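Local coordinates for ABC transporter substrate-binding protein (Bradyrhizobium japonicum, PDB 4I1D) that probably captures small solutes in the periplasm for an ABC importer, possibly polyamines, and can hold d-malate in its pocket, at residues A252-N260 with G270-N278. Sequence-based numbering, arbitrary orientation.
Sequences AVDPVHQAN and GNPKAFETN
Side-chain amides of Gln258 and Asn271 bind the short helix 255-260 and the loop before it to the loop that follows strand 268-269 and leads into the 3-10 segment 272-276, a largely buried contact away from the malate pocket. Asn271 sends ND2 to Val253 O, 2.8 Å away and nearly in line with the carbonyl; its extended chi1 of -175° carries the amide across. Its OD1 accepts from Lys273 N at 2.8 Å, an Asx turn that starts the 3-10 segment; asparagine suits the place because one amide both donates and accepts. In this periplasmic-binding-protein fold the contact lies beside strand 268-269, which pairs with strand 100-112, and Gln258 reaches both: OE1 takes Asn271 N at 2.9 Å from above its carbonyl plane, while NE2 donates to Ala252 O and Tyr102 O. Were Gln258 an alanine, Asn271 N and those two carbonyls would probably each lose a partner. Small residues let the methyls of Ala259 and Ala274 meet at 3.7 Å. Separately, Thr277 CG2 rests on the proline ring, 3.6 Å from Pro255 CB. Proline fits the helix's first turn, where no i-4 carbonyl within the helix awaits its missing N-H, while Asp254 caps that end by accepting from His257 N.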
loop_
_atom_site.group_PDB
_atom_site.type_symbol
_atom_site.label_atom_id
_atom_site.label_comp_id
_atom_site.label_asym_id
_atom_site.label_seq_id
_atom_site.Cartn_x
_atom_site.Cartn_y
_atom_site.Cartn_z
ATOM N N ALA A 252 -42.321 -27.245 -6.618
ATOM C CA ALA A 252 -40.955 -27.436 -7.085
ATOM C C ALA A 252 -40.425 -28.820 -6.732
ATOM O O ALA A 252 -39.563 -29.351 -7.432
ATOM C CB ALA A 252 -40.033 -26.355 -6.519
ATOM N N VAL A 253 -40.925 -29.400 -5.643
ATOM C CA VAL A 253 -40.493 -30.742 -5.261
ATOM C C VAL A 253 -41.571 -31.779 -5.554
ATOM O O VAL A 253 -41.565 -32.876 -5.001
ATOM C CB VAL A 253 -40.040 -30.834 -3.784
ATOM C CG1 VAL A 253 -38.922 -29.835 -3.503
ATOM C CG2 VAL A 253 -41.215 -30.648 -2.824
ATOM N N ASP A 254 -42.500 -31.421 -6.427
ATOM C CA ASP A 254 -43.492 -32.374 -6.918
ATOM C C ASP A 254 -42.758 -33.516 -7.629
ATOM O O ASP A 254 -41.896 -33.274 -8.476
ATOM C CB ASP A 254 -44.465 -31.660 -7.867
ATOM C CG ASP A 254 -45.460 -32.605 -8.519
ATOM O OD1 ASP A 254 -46.605 -32.712 -8.020
ATOM O OD2 ASP A 254 -45.101 -33.227 -9.544
ATOM N N PRO A 255 -43.071 -34.766 -7.261
ATOM C CA PRO A 255 -42.467 -35.942 -7.896
ATOM C C PRO A 255 -42.327 -35.827 -9.423
ATOM O O PRO A 255 -41.223 -36.027 -9.934
ATOM C CB PRO A 255 -43.445 -37.061 -7.529
ATOM C CG PRO A 255 -43.930 -36.663 -6.179
ATOM C CD PRO A 255 -44.000 -35.147 -6.182
ATOM N N VAL A 256 -43.420 -35.517 -10.113
ATOM C CA VAL A 256 -43.417 -35.438 -11.570
ATOM C C VAL A 256 -42.507 -34.330 -12.096
ATOM O O VAL A 256 -41.668 -34.571 -12.963
ATOM C CB VAL A 256 -44.838 -35.233 -12.128
ATOM C CG1 VAL A 256 -44.799 -35.121 -13.643
ATOM C CG2 VAL A 256 -45.744 -36.375 -11.696
ATOM N N HIS A 257 -42.677 -33.118 -11.578
ATOM C CA HIS A 257 -41.852 -31.995 -12.017
ATOM C C HIS A 257 -40.386 -32.353 -11.810
ATOM O O HIS A 257 -39.543 -32.138 -12.682
ATOM C CB HIS A 257 -42.196 -30.721 -11.241
ATOM C CG HIS A 257 -43.564 -30.187 -11.529
ATOM N ND1 HIS A 257 -44.173 -29.232 -10.741
ATOM C CD2 HIS A 257 -44.445 -30.475 -12.518
ATOM C CE1 HIS A 257 -45.367 -28.956 -11.233
ATOM N NE2 HIS A 257 -45.556 -29.694 -12.312
ATOM N N GLN A 258 -40.105 -32.916 -10.642
ATOM C CA GLN A 258 -38.770 -33.347 -10.277
ATOM C C GLN A 258 -38.239 -34.448 -11.194
ATOM O O GLN A 258 -37.096 -34.392 -11.629
ATOM C CB GLN A 258 -38.773 -33.818 -8.822
ATOM C CG GLN A 258 -38.742 -32.675 -7.811
ATOM C CD GLN A 258 -37.325 -32.262 -7.478
ATOM O OE1 GLN A 258 -36.480 -33.112 -7.192
ATOM N NE2 GLN A 258 -37.050 -30.957 -7.524
ATOM N N ALA A 259 -39.064 -35.451 -11.480
ATOM C CA ALA A 259 -38.652 -36.532 -12.364
ATOM C C ALA A 259 -38.340 -35.997 -13.762
ATOM O O ALA A 259 -37.620 -36.631 -14.530
ATOM C CB ALA A 259 -39.729 -37.659 -12.424
ATOM N N ASN A 260 -38.878 -34.827 -14.093
ATOM C CA ASN A 260 -38.640 -34.254 -15.416
ATOM C C ASN A 260 -37.293 -33.553 -15.549
ATOM O O ASN A 260 -36.802 -33.349 -16.660
ATOM C CB ASN A 260 -39.767 -33.311 -15.830
ATOM C CG ASN A 260 -40.855 -34.024 -16.619
ATOM O OD1 ASN A 260 -40.849 -34.023 -17.852
ATOM N ND2 ASN A 260 -41.788 -34.646 -15.909
ATOM N N GLY A 270 -33.904 -33.973 -6.404
ATOM C CA GLY A 270 -33.858 -33.805 -4.961
ATOM C C GLY A 270 -34.887 -34.685 -4.259
ATOM O O GLY A 270 -34.654 -35.167 -3.150
ATOM N N ASN A 271 -36.033 -34.899 -4.901
ATOM C CA ASN A 271 -37.085 -35.729 -4.319
ATOM C C ASN A 271 -37.006 -37.143 -4.857
ATOM O O ASN A 271 -37.365 -37.394 -6.010
ATOM C CB ASN A 271 -38.471 -35.137 -4.604
ATOM C CG ASN A 271 -39.595 -35.912 -3.919
ATOM O OD1 ASN A 271 -39.416 -37.053 -3.481
ATOM N ND2 ASN A 271 -40.760 -35.292 -3.829
ATOM N N PRO A 272 -36.538 -38.078 -4.021
ATOM C CA PRO A 272 -36.354 -39.465 -4.456
ATOM C C PRO A 272 -37.659 -40.115 -4.929
ATOM O O PRO A 272 -37.601 -41.129 -5.631
ATOM C CB PRO A 272 -35.802 -40.159 -3.202
ATOM C CG PRO A 272 -36.229 -39.289 -2.066
ATOM C CD PRO A 272 -36.194 -37.893 -2.603
ATOM N N LYS A 273 -38.805 -39.542 -4.569
ATOM C CA LYS A 273 -40.091 -40.047 -5.050
ATOM C C LYS A 273 -40.193 -39.944 -6.571
ATOM O O LYS A 273 -40.964 -40.670 -7.201
ATOM C CB LYS A 273 -41.266 -39.303 -4.403
ATOM C CG LYS A 273 -41.537 -39.682 -2.955
ATOM C CD LYS A 273 -42.988 -40.107 -2.757
ATOM C CE LYS A 273 -43.267 -40.465 -1.301
ATOM N NZ LYS A 273 -44.538 -41.233 -1.131
ATOM N N ALA A 274 -39.415 -39.038 -7.156
ATOM C CA ALA A 274 -39.390 -38.880 -8.607
ATOM C C ALA A 274 -39.123 -40.202 -9.333
ATOM O O ALA A 274 -39.618 -40.421 -10.432
ATOM C CB ALA A 274 -38.345 -37.849 -9.000
ATOM N N PHE A 275 -38.331 -41.074 -8.714
ATOM C CA PHE A 275 -37.930 -42.333 -9.335
ATOM C C PHE A 275 -39.052 -43.350 -9.383
ATOM O O PHE A 275 -38.947 -44.363 -10.076
ATOM C CB PHE A 275 -36.745 -42.948 -8.599
ATOM C CG PHE A 275 -35.436 -42.310 -8.922
ATOM C CD1 PHE A 275 -34.729 -41.623 -7.949
ATOM C CD2 PHE A 275 -34.904 -42.399 -10.195
ATOM C CE1 PHE A 275 -33.511 -41.038 -8.238
ATOM C CE2 PHE A 275 -33.685 -41.814 -10.494
ATOM C CZ PHE A 275 -32.988 -41.131 -9.512
ATOM N N GLU A 276 -40.117 -43.085 -8.638
ATOM C CA GLU A 276 -41.272 -43.968 -8.608
ATOM C C GLU A 276 -42.361 -43.486 -9.559
ATOM O O GLU A 276 -43.456 -44.048 -9.574
ATOM C CB GLU A 276 -41.841 -44.032 -7.192
ATOM C CG GLU A 276 -40.807 -44.316 -6.118
ATOM C CD GLU A 276 -41.179 -43.711 -4.775
ATOM O OE1 GLU A 276 -40.378 -43.844 -3.820
ATOM O OE2 GLU A 276 -42.269 -43.098 -4.678
ATOM N N THR A 277 -42.074 -42.446 -10.343
ATOM C CA THR A 277 -43.108 -41.830 -11.186
ATOM C C THR A 277 -43.245 -42.453 -12.569
ATOM O O THR A 277 -44.276 -42.296 -13.222
ATOM C CB THR A 277 -42.867 -40.321 -11.392
ATOM O OG1 THR A 277 -41.569 -40.125 -11.964
ATOM C CG2 THR A 277 -42.959 -39.570 -10.076
ATOM N N ASN A 278 -42.202 -43.136 -13.028
ATOM C CA ASN A 278 -42.238 -43.746 -14.355
ATOM C C ASN A 278 -42.123 -42.739 -15.494
ATOM O O ASN A 278 -42.771 -42.900 -16.531
ATOM C CB ASN A 278 -43.517 -44.569 -14.538
ATOM C CG ASN A 278 -43.247 -46.056 -14.629
ATOM O OD1 ASN A 278 -43.157 -46.614 -15.722
ATOM N ND2 ASN A 278 -43.118 -46.709 -13.477
#